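Local coordinates for protein 2,3-dihydroxybenzoate-AMP ligase (Mycobacterium smegmatis, PDB 5KEI) that belongs to the ANL superfamily of AMP-binding enzymes, joining a large AMP-binding region to a C-terminal domain of the matching family, at residues 288-291 with 292-296; 64-67 with 68-71. All blocks are in the same frame, centred on the assembly; numbering follows the deposited sequence.

How the contacts relate
Both contacts are local and lie at the surface of the AMP-binding family region, their centres about 13 Å apart. Contact 1 ends helix 284-294; contact 2 turns the hairpin of strands 62-65 and 70-72, at one edge of a nine-stranded mixed sheet. They meet where His294 NE2 packs 3.7 Å from Ile65 CG2. Each has a single buried residue, Val296 in contact 1 and Val64 in contact 2. In contact 1 the grip is on backbone carbonyls, one of them taking a histidine ring nitrogen as well; in contact 2 a carboxylate collects backbone N-H groups at the turn, while ladder bonds hold the strands. Strand 275-278, which leads into the helix, pairs with strand 62-65.

Contact 1: residues 288-291 with 292-296; sequences FAAI and DEHGV
His294 grips the carbonyl of Ala290 twice. Its backbone N bonds to Ala290 O at 2.9 Å in the helical manner, and its ring nitrogen ND1 reaches the same oxygen at 3.1 Å, more bent (N-H...O 142°). For this double hold chi1 of -59° sets CG beside the backbone N, and the ring's turn about CB-CG (chi2 99°) points ND1 at Ala290 O; the oxygen lies at the ring edge, somewhat tilted from the ring plane. The ND1 bond sets the rotation of the ring, and Glu293 CG lies 4.2 Å above the centre of one face. Upstream, Asp292 N and Glu293 N bond to Phe288 O and Ala289 O. Beyond Gly295, which has positive phi, the chain folds back and Val296 N meets Ile291 O at 3.0 Å, in the carbonyl plane and on a lone pair. Val296 then crosses Ile291 at about a right angle: its CB touches Ile291 CG2 at 3.7 Å, and its CG2 lies 3.6 Å from Ile291 CA. Thr322 touches Ile291 and hydrogen-bonds Val296 O. The six-to-one bond, left-handed glycine and apolar pair make this a C-terminal Schellman motif.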
loop_
_atom_site.group_PDB
_atom_site.type_symbol
_atom_site.label_atom_id
_atom_site.label_comp_id
_atom_site.label_asym_id
_atom_site.label_seq_id
_atom_site.Cartn_x
_atom_site.Cartn_y
_atom_site.Cartn_z
ATOM N N PHE A 288 -16.154 5.399 20.100
ATOM C CA PHE A 288 -16.065 5.799 21.511
ATOM C C PHE A 288 -16.546 4.679 22.430
ATOM O O PHE A 288 -16.039 4.505 23.546
ATOM C CB PHE A 288 -16.890 7.061 21.793
ATOM C CG PHE A 288 -16.397 8.296 21.089
ATOM C CD1 PHE A 288 -15.133 8.342 20.515
ATOM C CD2 PHE A 288 -17.208 9.419 21.003
ATOM C CE1 PHE A 288 -14.687 9.490 19.863
ATOM C CE2 PHE A 288 -16.773 10.563 20.351
ATOM C CZ PHE A 288 -15.507 10.601 19.787
ATOM N N ALA A 289 -17.544 3.938 21.953
ATOM C CA ALA A 289 -18.088 2.799 22.672
ATOM C C ALA A 289 -17.071 1.669 22.779
ATOM O O ALA A 289 -16.860 1.127 23.870
ATOM C CB ALA A 289 -19.346 2.301 21.995
ATOM N N ALA A 290 -16.455 1.326 21.645
ATOM C CA ALA A 290 -15.421 0.281 21.568
ATOM C C ALA A 290 -14.185 0.606 22.413
ATOM O O ALA A 290 -13.621 -0.276 23.064
ATOM C CB ALA A 290 -15.011 0.062 20.116
ATOM N N ILE A 291 -13.770 1.876 22.388
ATOM C CA ILE A 291 -12.616 2.338 23.146
ATOM C C ILE A 291 -12.836 2.201 24.638
ATOM O O ILE A 291 -11.938 1.759 25.367
ATOM C CB ILE A 291 -12.273 3.817 22.854
ATOM C CG1 ILE A 291 -11.935 4.016 21.384
ATOM C CG2 ILE A 291 -11.098 4.279 23.719
ATOM C CD1 ILE A 291 -11.507 5.421 21.066
ATOM N N ASP A 292 -14.021 2.577 25.109
ATOM C CA ASP A 292 -14.261 2.510 26.545
ATOM C C ASP A 292 -14.349 1.034 26.951
ATOM O O ASP A 292 -13.726 0.618 27.934
ATOM C CB ASP A 292 -15.527 3.313 26.938
ATOM C CG ASP A 292 -15.955 3.096 28.393
ATOM O OD1 ASP A 292 -15.524 3.888 29.269
ATOM O OD2 ASP A 292 -16.741 2.157 28.662
ATOM N N GLU A 293 -15.063 0.233 26.161
ATOM C CA GLU A 293 -15.250 -1.178 26.485
ATOM C C GLU A 293 -13.947 -1.987 26.504
ATOM O O GLU A 293 -13.724 -2.766 27.424
ATOM C CB GLU A 293 -16.233 -1.831 25.508
ATOM C CG GLU A 293 -16.535 -3.275 25.880
ATOM C CD GLU A 293 -17.501 -3.967 24.928
ATOM O OE1 GLU A 293 -18.248 -3.268 24.204
ATOM O OE2 GLU A 293 -17.499 -5.220 24.905
ATOM N N HIS A 294 -13.083 -1.810 25.510
ATOM C CA HIS A 294 -11.881 -2.646 25.429
ATOM C C HIS A 294 -10.636 -1.939 25.968
ATOM O O HIS A 294 -9.527 -2.485 25.921
ATOM C CB HIS A 294 -11.649 -3.106 23.986
ATOM C CG HIS A 294 -12.792 -3.887 23.406
ATOM N ND1 HIS A 294 -13.732 -3.325 22.570
ATOM C CD2 HIS A 294 -13.149 -5.186 23.551
ATOM C CE1 HIS A 294 -14.615 -4.242 22.217
ATOM N NE2 HIS A 294 -14.284 -5.380 22.796
ATOM N N GLY A 295 -10.817 -0.732 26.494
ATOM C CA GLY A 295 -9.702 0.020 27.039
ATOM C C GLY A 295 -8.657 0.330 25.981
ATOM O O GLY A 295 -7.457 0.200 26.222
ATOM N N VAL A 296 -9.125 0.734 24.805
ATOM C CA VAL A 296 -8.247 1.055 23.681
ATOM C C VAL A 296 -7.233 2.155 24.021
ATOM O O VAL A 296 -7.592 3.187 24.562
ATOM C CB VAL A 296 -9.078 1.478 22.444
ATOM C CG1 VAL A 296 -8.173 1.991 21.334
ATOM C CG2 VAL A 296 -9.913 0.308 21.955
#

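Contact 2: residues 64-67 with 68-71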
loop_
_atom_site.group_PDB
_atom_site.type_symbol
_atom_site.label_atom_id
_atom_site.label_comp_id
_atom_site.label_asym_id
_atom_site.label_seq_id
_atom_site.Cartn_x
_atom_site.Cartn_y
_atom_site.Cartn_z
ATOM N N VAL A 64 -6.500 -10.884 19.409
ATOM C CA VAL A 64 -7.403 -10.171 18.526
ATOM C C VAL A 64 -8.814 -10.154 19.123
ATOM O O VAL A 64 -9.209 -11.095 19.806
ATOM C CB VAL A 64 -7.413 -10.809 17.129
ATOM C CG1 VAL A 64 -6.066 -10.596 16.424
ATOM C CG2 VAL A 64 -7.719 -12.301 17.231
ATOM N N ILE A 65 -9.554 -9.066 18.906
ATOM C CA ILE A 65 -10.935 -8.948 19.391
ATOM C C ILE A 65 -11.830 -8.370 18.301
ATOM O O ILE A 65 -11.397 -7.500 17.554
ATOM C CB ILE A 65 -11.060 -8.031 20.643
ATOM C CG1 ILE A 65 -10.017 -8.366 21.707
ATOM C CG2 ILE A 65 -12.442 -8.126 21.242
ATOM C CD1 ILE A 65 -10.268 -7.657 23.028
ATOM N N ASP A 66 -13.059 -8.867 18.187
ATOM C CA ASP A 66 -14.091 -8.169 17.418
ATOM C C ASP A 66 -15.394 -8.274 18.194
ATOM O O ASP A 66 -15.401 -8.771 19.322
ATOM C CB ASP A 66 -14.237 -8.698 15.971
ATOM C CG ASP A 66 -14.594 -10.190 15.886
ATOM O OD1 ASP A 66 -15.330 -10.709 16.749
ATOM O OD2 ASP A 66 -14.148 -10.850 14.915
ATOM N N ALA A 67 -16.478 -7.808 17.586
ATOM C CA ALA A 67 -17.776 -7.695 18.243
ATOM C C ALA A 67 -18.230 -8.986 18.921
ATOM O O ALA A 67 -18.762 -8.963 20.037
ATOM C CB ALA A 67 -18.820 -7.247 17.232
ATOM N N ASP A 68 -18.015 -10.113 18.254
ATOM C CA ASP A 68 -18.559 -11.371 18.745
ATOM C C ASP A 68 -17.518 -12.391 19.213
ATOM O O ASP A 68 -17.855 -13.317 19.944
ATOM C CB ASP A 68 -19.447 -11.983 17.660
ATOM C CG ASP A 68 -20.601 -11.071 17.280
ATOM O OD1 ASP A 68 -21.033 -10.274 18.146
ATOM O OD2 ASP A 68 -21.068 -11.145 16.123
ATOM N N HIS A 69 -16.263 -12.213 18.812
ATOM C CA HIS A 69 -15.205 -13.160 19.162
ATOM C C HIS A 69 -13.998 -12.500 19.789
ATOM O O HIS A 69 -13.810 -11.290 19.681
ATOM C CB HIS A 69 -14.745 -13.920 17.923
ATOM C CG HIS A 69 -15.865 -14.485 17.119
ATOM N ND1 HIS A 69 -16.513 -15.654 17.464
ATOM C CD2 HIS A 69 -16.464 -14.043 15.987
ATOM C CE1 HIS A 69 -17.458 -15.909 16.577
ATOM N NE2 HIS A 69 -17.450 -14.946 15.670
ATOM N N ARG A 70 -13.172 -13.313 20.431
ATOM C CA ARG A 70 -11.858 -12.879 20.879
ATOM C C ARG A 70 -10.962 -14.111 21.011
ATOM O O ARG A 70 -11.394 -15.163 21.478
ATOM C CB ARG A 70 -11.940 -12.085 22.199
ATOM C CG ARG A 70 -11.880 -12.905 23.494
ATOM C CD ARG A 70 -12.658 -12.246 24.644
ATOM N NE ARG A 70 -14.109 -12.270 24.412
ATOM C CZ ARG A 70 -14.952 -13.203 24.871
ATOM N NH1 ARG A 70 -16.248 -13.118 24.587
ATOM N NH2 ARG A 70 -14.513 -14.221 25.607
ATOM N N HIS A 71 -9.718 -13.978 20.567
ATOM C CA HIS A 71 -8.765 -15.075 20.596
ATOM C C HIS A 71 -7.480 -14.679 21.320
ATOM O O HIS A 71 -6.921 -13.611 21.080
ATOM C CB HIS A 71 -8.441 -15.528 19.169
ATOM C CG HIS A 71 -9.632 -15.821 18.329
ATOM N ND1 HIS A 71 -10.679 -16.649 18.755
ATOM C CD2 HIS A 71 -9.995 -15.425 17.088
ATOM C CE1 HIS A 71 -11.588 -16.724 17.827
ATOM N NE2 HIS A 71 -11.199 -15.991 16.779
#
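Val64 and His71 face each other as an antiparallel hydrogen-bonded pair, joined by His71 N to Val64 O at 3.0 Å and Val64 N to His71 O at 3.2 Å. On their face of the sheet Val64 CG2 rests 3.8 Å from His71 CB and close to CD2 of the ring, which it approaches obliquely. This is the tightly packed end: Val64 is buried, with Leu76 of helix 73-88 against it and Leu79 against His71. Across the hairpin the Ile65-Arg70 face is looser, although Ile65 packs on Thr275 and Val277 of strand 275-278. In this non-hydrogen-bonded pair Ile65 CG2 lies 3.8 Å from His69 O and 4.1 Å from Arg70 CB, and the arginine chain bends at chi3, carrying its guanidinium away. Strand 70-72 is outermost in the nine-stranded mixed sheet; strand 62-65 lies between it and strand 275-278, bonded to the latter through the Ile65 backbone. The hairpin's two-residue type I turn, Ala67-Asp68, is closed by Asp66 N to His69 O at 2.9 Å and tied inside by an Asx turn. With chi1 near +59° the Asp66 carboxylate lies over the turn: OD1 takes His69 N at 2.7 Å, nearly along its C-O axis, and Asp68 N at 3.1 Å, from the anti side and out of the carboxylate plane. OD2 is hydrogen-bonded by Ala106 N, and bonds at both oxygens together hold the carboxylate's rotation. Beyond this grip the tip opens to solvent; Ala67, Asp68 and His69 are exposed, and Asp68 CB covers part of one His69 ring face.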